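Local coordinates for protein Non-reducing end alpha-L-arabinofuranosidase BoGH43B (Bacteroides ovatus, PDB 5JOZ) that removes terminal non-reducing alpha-L-arabinofuranosyl residues from xyloglucan side branches, turning 'S' units into 'X' units during xyloglucan breakdown in the periplasm, at residues Ala162-Ala167 and Ser209-Tyr214; Gly388-Ala393 and Gly482-Gly487; Asn397-Leu402 and Ile414-Lys419. One frame throughout, in Å; residues are numbered along the deposited sequence.

Contact 1: Ala162-Ala167 and Ser209-Tyr214; sequences ALRKVA and SPWGPY
V166 is the bump at the middle of this contact. Its CG1, anti to the carbonyl carbon, presses on the backbone of the type I turn S209-G212, 3.8 Å from W211 CA, while CG2 and CB run alongside the Y214 ring. The hollow it fills is walled by the W211 indole and the Y214 phenol, and L149 of the adjoining strand and I189 of the next blade also touch the valine. A167 adds a second, smaller knob, its CB 3.8 Å from Y214 CD1. The phenol OH of Y214 donates to P210 O of its own loop at 2.5 Å, from above the carbonyl plane, and W211 N donates to S209 OG in an ST turn at the start of the beta turn. G212 passes close to V166 O, where a CB would clash. At the outer end R164, bent at chi3, brings its guanidinium obliquely over the indole, tilted 51° to it, with CZ 4.7 Å from the centroid of the six-membered ring of W211 in a cation-pi contact. One water donates to V166 O and accepts from Y214 N. With the backbones bridged through this water and not bonded directly, the loop's attachment to edge strand 159-168 of the GH43 propeller rests mainly on shape and the cation-pi contact.

Contact 2: Gly388-Ala393 and Gly482-Gly487; sequences GLVVRA and GMYASG
Four backbone hydrogen bonds hold G388-V390 against G482-Y484. G388 and Y484 form one antiparallel hydrogen-bonded pair, and V390 and G482 form the next, with V390 N meeting G482 O nearly along the C=O axis at 2.8 Å. Between them lies the non-hydrogen-bonded pair L389-M483, where L389 CA approaches G482 O at 3.3 Å in a CA-H...O contact. L389 and M483 point the same way from the sheet, side by side, and the leucine's CD2 touches M483 CG at 4.0 Å. On the other face V390 CG2, anti to the carbonyl carbon, packs 3.6 Å from Y484 CB and obliquely beside the start of the ring, whose far end leads away from V390. The short segments run at 113° to each other, the chain turning a corner at G388, within a sheet of the concanavalin A-like beta-sandwich. L389 and M483 face the sandwich interior, against L438 and I440 of strand 436-442 and L343 and L345 of strand 343-345 respectively. The Y484 ring stacks on F352, and L402 touches it too. Farther along strand 389-392, R392 reaches the GH43 domain, in a salt bridge to E34 and a hydrogen bond from NE to Y35 OH.

Contact 3: Asn397-Leu402 and Ile414-Lys419; sequences NHYDLL and IRKTLK
Strands 397-402 and 414-418 run antiparallel at 163°, with H398-T417 and D400-R415 as hydrogen-bonded pairs and Y399-K416 and L401-I414 as the non-hydrogen-bonded pairs between and beyond them. The face bearing H398, D400, R415 and T417 is polar. H398 takes the crowded first torsion, CG between the backbone N and the carbonyl carbon (chi1 55°), which turns its imidazole along its own strand toward D400, so that ND1 donates to D400 OD1 at 2.8 Å, the oxygen being met from above the carboxylate plane. T417 CB sits over one face of that ring, 3.8 Å from its centroid in a CH-pi contact. The other carboxylate oxygen, D400 OD2, forms a salt bridge with R415 NH2 at 2.9 Å, using its anti lone pair; the arginine, bent at chi3, offers the edge of its guanidinium, the two planes 66° apart, while L402 CD1 lies over a guanidinium face. R415 NH2 is shared with E386, and a water bonded to R415 O and T417 OG1 also reaches D400 OD2 weakly. The aspartate would thus probably remain ionised. An alanine in place of H398 would lose the imidazole and its bond to D400 OD1, and would probably leave the carboxylate less firmly held toward R415, and T417 CB without the ring face it packs on. On the opposite face the Y399 ring lies obliquely beside K416 CB, at 4.0 Å, its OH bonded to S464 O, and K416 NZ goes to T462 O. At the strand end N397 OD1 accepts from K419 N, 3.2 Å away and above the amide plane. The pairing is that of a beta hairpin, strands 397-406 and 409-418, within one sheet of the concanavalin A-like sandwich, its Y399 and I414 face packed on strand 446-453.

Along the chain from the N terminus, contact 1 comes first: it closes a loop of 41 residues between 162-167 and 209-214, bringing neighbouring blades of the GH43 propeller together near its periphery. The other two both lie later in the chain, in the concanavalin A-like C-terminal domain, with centres about 48 and 50 Å from that of contact 1. Contact 2 closes an 88-residue loop between 388-393 and 482-487, and contact 3, a local hairpin pairing that closes an 11-residue loop, is nested inside it. These two share one sheet: strand 389-392 lies between 480-486 and 397-406, joined to the latter by a probable hydrogen bond, L401 N to L389 O, 2.7 Å.

Contact 1: Ala162-Ala167 and Ser209-Tyr214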
loop_
_atom_site.group_PDB
_atom_site.type_symbol
_atom_site.label_atom_id
_atom_site.label_comp_id
_atom_site.label_asym_id
_atom_site.label_seq_id
_atom_site.Cartn_x
_atom_site.Cartn_y
_atom_site.Cartn_z
ATOM N N ALA A 162 11.413 -22.333 20.679
ATOM C CA ALA A 162 11.541 -22.470 19.230
ATOM C C ALA A 162 10.217 -22.727 18.535
ATOM O O ALA A 162 9.263 -23.220 19.138
ATOM C CB ALA A 162 12.518 -23.571 18.883
ATOM N N LEU A 163 10.199 -22.395 17.247
ATOM C CA LEU A 163 9.065 -22.634 16.378
ATOM C C LEU A 163 8.668 -24.096 16.368
ATOM O O LEU A 163 9.530 -24.959 16.257
ATOM C CB LEU A 163 9.402 -22.249 14.935
ATOM C CG LEU A 163 9.711 -20.795 14.606
ATOM C CD1 LEU A 163 9.882 -20.664 13.104
ATOM C CD2 LEU A 163 8.616 -19.871 15.106
ATOM N N ARG A 164 7.365 -24.361 16.465
ATOM C CA ARG A 164 6.817 -25.686 16.168
ATOM C C ARG A 164 5.405 -25.591 15.578
ATOM O O ARG A 164 4.680 -24.624 15.838
ATOM C CB ARG A 164 6.813 -26.551 17.425
ATOM C CG ARG A 164 5.739 -26.213 18.450
ATOM C CD ARG A 164 6.165 -26.633 19.851
ATOM N NE ARG A 164 7.159 -25.706 20.394
ATOM C CZ ARG A 164 7.959 -25.946 21.433
ATOM N NH1 ARG A 164 7.916 -27.107 22.094
ATOM N NH2 ARG A 164 8.820 -25.002 21.818
ATOM N N LYS A 165 5.029 -26.606 14.798
ATOM C CA LYS A 165 3.673 -26.721 14.249
ATOM C C LYS A 165 2.643 -26.866 15.383
ATOM O O LYS A 165 2.778 -27.740 16.255
ATOM C CB LYS A 165 3.592 -27.904 13.270
ATOM C CG LYS A 165 2.223 -28.187 12.646
ATOM C CD LYS A 165 2.322 -29.355 11.654
ATOM C CE LYS A 165 0.988 -30.040 11.358
ATOM N NZ LYS A 165 0.174 -29.344 10.318
ATOM N N VAL A 166 1.648 -25.977 15.373
ATOM C CA VAL A 166 0.535 -26.001 16.334
ATOM C C VAL A 166 -0.838 -26.226 15.683
ATOM O O VAL A 166 -1.761 -26.697 16.339
ATOM C CB VAL A 166 0.479 -24.707 17.187
ATOM C CG1 VAL A 166 1.756 -24.535 17.979
ATOM C CG2 VAL A 166 0.213 -23.459 16.334
ATOM N N ALA A 167 -0.997 -25.863 14.415
ATOM C CA ALA A 167 -2.289 -26.010 13.726
ATOM C C ALA A 167 -2.027 -25.989 12.241
ATOM O O ALA A 167 -0.878 -25.957 11.834
ATOM C CB ALA A 167 -3.228 -24.873 14.120
ATOM N N SER A 209 -4.979 -24.388 24.953
ATOM C CA SER A 209 -3.540 -24.148 25.045
ATOM C C SER A 209 -2.974 -23.475 23.776
ATOM O O SER A 209 -3.427 -23.770 22.673
ATOM C CB SER A 209 -2.824 -25.484 25.293
ATOM O OG SER A 209 -1.459 -25.423 24.922
ATOM N N PRO A 210 -1.943 -22.611 23.927
ATOM C CA PRO A 210 -1.290 -22.032 22.746
ATOM C C PRO A 210 -0.795 -23.069 21.745
ATOM O O PRO A 210 -0.871 -22.846 20.525
ATOM C CB PRO A 210 -0.069 -21.296 23.329
ATOM C CG PRO A 210 -0.311 -21.162 24.787
ATOM C CD PRO A 210 -1.212 -22.295 25.172
ATOM N N TRP A 211 -0.309 -24.198 22.268
ATOM C CA TRP A 211 0.381 -25.207 21.470
ATOM C C TRP A 211 -0.564 -26.216 20.838
ATOM O O TRP A 211 -0.102 -27.160 20.195
ATOM C CB TRP A 211 1.466 -25.916 22.316
ATOM C CG TRP A 211 2.302 -24.931 23.107
ATOM C CD1 TRP A 211 2.200 -24.654 24.446
ATOM C CD2 TRP A 211 3.304 -24.051 22.594
ATOM N NE1 TRP A 211 3.092 -23.669 24.797
ATOM C CE2 TRP A 211 3.782 -23.280 23.682
ATOM C CE3 TRP A 211 3.847 -23.834 21.319
ATOM C CZ2 TRP A 211 4.788 -22.320 23.536
ATOM C CZ3 TRP A 211 4.849 -22.880 21.171
ATOM C CH2 TRP A 211 5.312 -22.137 22.277
ATOM N N GLY A 212 -1.872 -26.031 21.014
ATOM C CA GLY A 212 -2.870 -26.884 20.367
ATOM C C GLY A 212 -3.296 -28.072 21.220
ATOM O O GLY A 212 -2.882 -28.173 22.373
ATOM N N PRO A 213 -4.116 -28.980 20.681
ATOM C CA PRO A 213 -4.629 -28.928 19.317
ATOM C C PRO A 213 -5.785 -27.931 19.152
ATOM O O PRO A 213 -6.542 -27.683 20.099
ATOM C CB PRO A 213 -5.113 -30.361 19.092
ATOM C CG PRO A 213 -5.600 -30.786 20.438
ATOM C CD PRO A 213 -4.783 -30.037 21.466
ATOM N N TYR A 214 -5.897 -27.368 17.951
ATOM C CA TYR A 214 -6.917 -26.373 17.635
ATOM C C TYR A 214 -8.068 -27.032 16.913
ATOM O O TYR A 214 -7.859 -27.953 16.117
ATOM C CB TYR A 214 -6.345 -25.250 16.762
ATOM C CG TYR A 214 -5.434 -24.304 17.510
ATOM C CD1 TYR A 214 -4.133 -24.685 17.853
ATOM C CD2 TYR A 214 -5.867 -23.036 17.887
ATOM C CE1 TYR A 214 -3.290 -23.832 18.544
ATOM C CE2 TYR A 214 -5.035 -22.171 18.584
ATOM C CZ TYR A 214 -3.747 -22.567 18.903
ATOM O OH TYR A 214 -2.916 -21.712 19.577
HETATM O O HOH W 1 -3.951 -28.246 16.059
#

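Contact 2: Gly388-Ala393 and Gly482-Gly487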
loop_
_atom_site.group_PDB
_atom_site.type_symbol
_atom_site.label_atom_id
_atom_site.label_comp_id
_atom_site.label_asym_id
_atom_site.label_seq_id
_atom_site.Cartn_x
_atom_site.Cartn_y
_atom_site.Cartn_z
ATOM N N GLY A 388 7.830 14.389 -16.816
ATOM C CA GLY A 388 6.410 14.654 -16.771
ATOM C C GLY A 388 5.737 13.812 -15.721
ATOM O O GLY A 388 6.299 13.612 -14.643
ATOM N N LEU A 389 4.536 13.322 -16.050
ATOM C CA LEU A 389 3.727 12.498 -15.163
ATOM C C LEU A 389 3.582 11.091 -15.695
ATOM O O LEU A 389 3.560 10.874 -16.903
ATOM C CB LEU A 389 2.338 13.101 -14.971
ATOM C CG LEU A 389 2.298 14.535 -14.454
ATOM C CD1 LEU A 389 0.862 14.985 -14.275
ATOM C CD2 LEU A 389 3.102 14.706 -13.167
ATOM N N VAL A 390 3.481 10.133 -14.775
ATOM C CA VAL A 390 3.346 8.723 -15.127
ATOM C C VAL A 390 2.233 8.062 -14.310
ATOM O O VAL A 390 2.107 8.306 -13.104
ATOM C CB VAL A 390 4.682 7.967 -14.924
ATOM C CG1 VAL A 390 4.521 6.461 -15.159
ATOM C CG2 VAL A 390 5.733 8.545 -15.864
ATOM N N VAL A 391 1.431 7.249 -14.997
ATOM C CA VAL A 391 0.502 6.321 -14.381
ATOM C C VAL A 391 1.261 5.008 -14.383
ATOM O O VAL A 391 1.499 4.429 -15.444
ATOM C CB VAL A 391 -0.812 6.204 -15.195
ATOM C CG1 VAL A 391 -1.786 5.257 -14.526
ATOM C CG2 VAL A 391 -1.457 7.575 -15.376
ATOM N N ARG A 392 1.678 4.564 -13.200
ATOM C CA ARG A 392 2.459 3.346 -13.060
ATOM C C ARG A 392 1.596 2.268 -12.468
ATOM O O ARG A 392 0.935 2.504 -11.470
ATOM C CB ARG A 392 3.659 3.572 -12.141
ATOM C CG ARG A 392 4.328 2.300 -11.593
ATOM C CD ARG A 392 5.491 2.724 -10.714
ATOM N NE ARG A 392 6.183 1.601 -10.092
ATOM C CZ ARG A 392 7.091 0.834 -10.691
ATOM N NH1 ARG A 392 7.469 1.054 -11.960
ATOM N NH2 ARG A 392 7.646 -0.162 -10.006
ATOM N N ALA A 393 1.626 1.087 -13.089
ATOM C CA ALA A 393 1.175 -0.153 -12.460
ATOM C C ALA A 393 2.391 -0.951 -11.988
ATOM O O ALA A 393 2.475 -1.352 -10.827
ATOM C CB ALA A 393 0.338 -0.951 -13.434
ATOM N N GLY A 482 2.565 9.733 -10.556
ATOM C CA GLY A 482 3.754 10.423 -10.089
ATOM C C GLY A 482 4.531 11.247 -11.095
ATOM O O GLY A 482 4.413 11.067 -12.303
ATOM N N MET A 483 5.348 12.142 -10.551
ATOM C CA MET A 483 6.305 12.948 -11.313
ATOM C C MET A 483 7.476 12.055 -11.693
ATOM O O MET A 483 7.843 11.148 -10.940
ATOM C CB MET A 483 6.789 14.136 -10.478
ATOM C CG MET A 483 5.665 15.085 -10.100
ATOM S SD MET A 483 6.052 16.247 -8.790
ATOM C CE MET A 483 6.073 15.159 -7.369
ATOM N N TYR A 484 8.052 12.312 -12.857
ATOM C CA TYR A 484 9.054 11.422 -13.438
ATOM C C TYR A 484 10.025 12.186 -14.331
ATOM O O TYR A 484 9.616 13.104 -15.041
ATOM C CB TYR A 484 8.350 10.337 -14.253
ATOM C CG TYR A 484 9.258 9.337 -14.920
ATOM C CD1 TYR A 484 10.015 8.453 -14.162
ATOM C CD2 TYR A 484 9.341 9.247 -16.321
ATOM C CE1 TYR A 484 10.832 7.506 -14.764
ATOM C CE2 TYR A 484 10.161 8.301 -16.935
ATOM C CZ TYR A 484 10.905 7.435 -16.147
ATOM O OH TYR A 484 11.735 6.494 -16.710
ATOM N N ALA A 485 11.297 11.787 -14.277
ATOM C CA ALA A 485 12.330 12.237 -15.194
ATOM C C ALA A 485 13.305 11.089 -15.521
ATOM O O ALA A 485 13.711 10.351 -14.640
ATOM C CB ALA A 485 13.089 13.399 -14.575
ATOM N N SER A 486 13.691 10.959 -16.784
ATOM C CA SER A 486 14.695 9.976 -17.187
ATOM C C SER A 486 15.367 10.377 -18.499
ATOM O O SER A 486 14.708 10.876 -19.414
ATOM C CB SER A 486 14.050 8.593 -17.333
ATOM O OG SER A 486 14.964 7.633 -17.841
ATOM N N GLY A 487 16.674 10.151 -18.587
ATOM C CA GLY A 487 17.401 10.316 -19.836
ATOM C C GLY A 487 17.674 9.022 -20.579
ATOM O O GLY A 487 18.383 9.041 -21.572
#

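Contact 3: Asn397-Leu402 and Ile414-Lys419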
loop_
_atom_site.group_PDB
_atom_site.type_symbol
_atom_site.label_atom_id
_atom_site.label_comp_id
_atom_site.label_asym_id
_atom_site.label_seq_id
_atom_site.Cartn_x
_atom_site.Cartn_y
_atom_site.Cartn_z
ATOM N N ASN A 397 4.295 -1.896 -17.181
ATOM C CA ASN A 397 2.952 -1.401 -17.495
ATOM C C ASN A 397 2.724 -0.022 -16.881
ATOM O O ASN A 397 2.574 0.122 -15.665
ATOM C CB ASN A 397 1.902 -2.404 -17.018
ATOM C CG ASN A 397 1.891 -3.686 -17.856
ATOM O OD1 ASN A 397 1.212 -3.778 -18.886
ATOM N ND2 ASN A 397 2.636 -4.685 -17.407
ATOM N N HIS A 398 2.711 0.989 -17.737
ATOM C CA HIS A 398 2.647 2.377 -17.297
ATOM C C HIS A 398 2.375 3.306 -18.461
ATOM O O HIS A 398 2.858 3.061 -19.573
ATOM C CB HIS A 398 3.972 2.799 -16.638
ATOM C CG HIS A 398 5.179 2.585 -17.504
ATOM N ND1 HIS A 398 5.684 3.566 -18.331
ATOM C CD2 HIS A 398 5.980 1.505 -17.674
ATOM C CE1 HIS A 398 6.744 3.106 -18.971
ATOM N NE2 HIS A 398 6.950 1.859 -18.585
ATOM N N TYR A 399 1.632 4.380 -18.195
ATOM C CA TYR A 399 1.329 5.406 -19.201
ATOM C C TYR A 399 2.121 6.652 -18.876
ATOM O O TYR A 399 2.031 7.153 -17.765
ATOM C CB TYR A 399 -0.155 5.745 -19.196
ATOM C CG TYR A 399 -1.088 4.558 -19.382
ATOM C CD1 TYR A 399 -0.860 3.606 -20.380
ATOM C CD2 TYR A 399 -2.220 4.404 -18.574
ATOM C CE1 TYR A 399 -1.717 2.538 -20.562
ATOM C CE2 TYR A 399 -3.090 3.334 -18.751
ATOM C CZ TYR A 399 -2.841 2.407 -19.748
ATOM O OH TYR A 399 -3.705 1.354 -19.936
ATOM N N ASP A 400 2.864 7.169 -19.853
ATOM C CA ASP A 400 3.809 8.258 -19.634
ATOM C C ASP A 400 3.378 9.542 -20.333
ATOM O O ASP A 400 3.398 9.614 -21.560
ATOM C CB ASP A 400 5.185 7.849 -20.171
ATOM C CG ASP A 400 5.805 6.691 -19.418
ATOM O OD1 ASP A 400 5.311 6.309 -18.332
ATOM O OD2 ASP A 400 6.815 6.152 -19.922
ATOM N N LEU A 401 3.028 10.563 -19.558
ATOM C CA LEU A 401 2.697 11.869 -20.119
ATOM C C LEU A 401 3.919 12.775 -19.949
ATOM O O LEU A 401 4.076 13.429 -18.911
ATOM C CB LEU A 401 1.450 12.450 -19.455
ATOM C CG LEU A 401 1.065 13.874 -19.859
ATOM C CD1 LEU A 401 0.819 13.966 -21.352
ATOM C CD2 LEU A 401 -0.144 14.337 -19.070
ATOM N N LEU A 402 4.778 12.805 -20.975
ATOM C CA LEU A 402 6.110 13.418 -20.871
ATOM C C LEU A 402 6.371 14.545 -21.854
ATOM O O LEU A 402 5.802 14.579 -22.942
ATOM C CB LEU A 402 7.185 12.355 -21.072
ATOM C CG LEU A 402 7.042 11.080 -20.234
ATOM C CD1 LEU A 402 8.106 10.061 -20.615
ATOM C CD2 LEU A 402 7.098 11.383 -18.745
ATOM N N ILE A 414 2.139 11.460 -24.941
ATOM C CA ILE A 414 1.523 10.339 -24.209
ATOM C C ILE A 414 2.085 9.074 -24.836
ATOM O O ILE A 414 2.003 8.896 -26.039
ATOM C CB ILE A 414 -0.043 10.341 -24.199
ATOM C CG1 ILE A 414 -0.594 9.131 -23.428
ATOM C CG2 ILE A 414 -0.658 10.338 -25.596
ATOM C CD1 ILE A 414 -0.093 9.011 -22.005
ATOM N N ARG A 415 2.696 8.220 -24.020
ATOM C CA ARG A 415 3.323 7.005 -24.507
ATOM C C ARG A 415 2.894 5.835 -23.637
ATOM O O ARG A 415 3.150 5.818 -22.433
ATOM C CB ARG A 415 4.841 7.154 -24.501
ATOM C CG ARG A 415 5.590 6.022 -25.198
ATOM C CD ARG A 415 7.091 6.224 -25.059
ATOM N NE ARG A 415 7.494 6.208 -23.652
ATOM C CZ ARG A 415 8.664 6.638 -23.172
ATOM N NH1 ARG A 415 9.605 7.151 -23.968
ATOM N NH2 ARG A 415 8.884 6.568 -21.867
ATOM N N LYS A 416 2.269 4.849 -24.271
ATOM C CA LYS A 416 1.654 3.732 -23.579
ATOM C C LYS A 416 2.557 2.507 -23.680
ATOM O O LYS A 416 2.806 2.018 -24.768
ATOM C CB LYS A 416 0.275 3.450 -24.185
ATOM C CG LYS A 416 -0.610 4.685 -24.327
ATOM C CD LYS A 416 -1.940 4.360 -24.977
ATOM C CE LYS A 416 -2.617 5.616 -25.507
ATOM N NZ LYS A 416 -3.856 5.312 -26.280
ATOM N N THR A 417 3.050 2.035 -22.534
ATOM C CA THR A 417 3.883 0.843 -22.437
ATOM C C THR A 417 3.089 -0.267 -21.760
ATOM O O THR A 417 2.579 -0.064 -20.660
ATOM C CB THR A 417 5.136 1.132 -21.597
ATOM O OG1 THR A 417 5.962 2.074 -22.288
ATOM C CG2 THR A 417 5.940 -0.142 -21.320
ATOM N N LEU A 418 2.994 -1.425 -22.420
ATOM C CA LEU A 418 2.264 -2.592 -21.906
ATOM C C LEU A 418 2.998 -3.857 -22.282
ATOM O O LEU A 418 3.501 -3.977 -23.403
ATOM C CB LEU A 418 0.852 -2.666 -22.486
ATOM C CG LEU A 418 -0.109 -1.520 -22.156
ATOM C CD1 LEU A 418 -1.363 -1.616 -23.017
ATOM C CD2 LEU A 418 -0.466 -1.518 -20.680
ATOM N N LYS A 419 3.055 -4.802 -21.347
ATOM C CA LYS A 419 3.844 -6.023 -21.521
ATOM C C LYS A 419 5.284 -5.702 -21.956
ATOM O O LYS A 419 5.869 -6.403 -22.787
ATOM C CB LYS A 419 3.151 -6.979 -22.508
ATOM C CG LYS A 419 1.796 -7.493 -22.034
ATOM C CD LYS A 419 1.926 -8.360 -20.781
ATOM C CE LYS A 419 1.076 -9.628 -20.837
ATOM N NZ LYS A 419 -0.383 -9.342 -20.788
HETATM O O HOH W 2 5.437 4.444 -21.758
#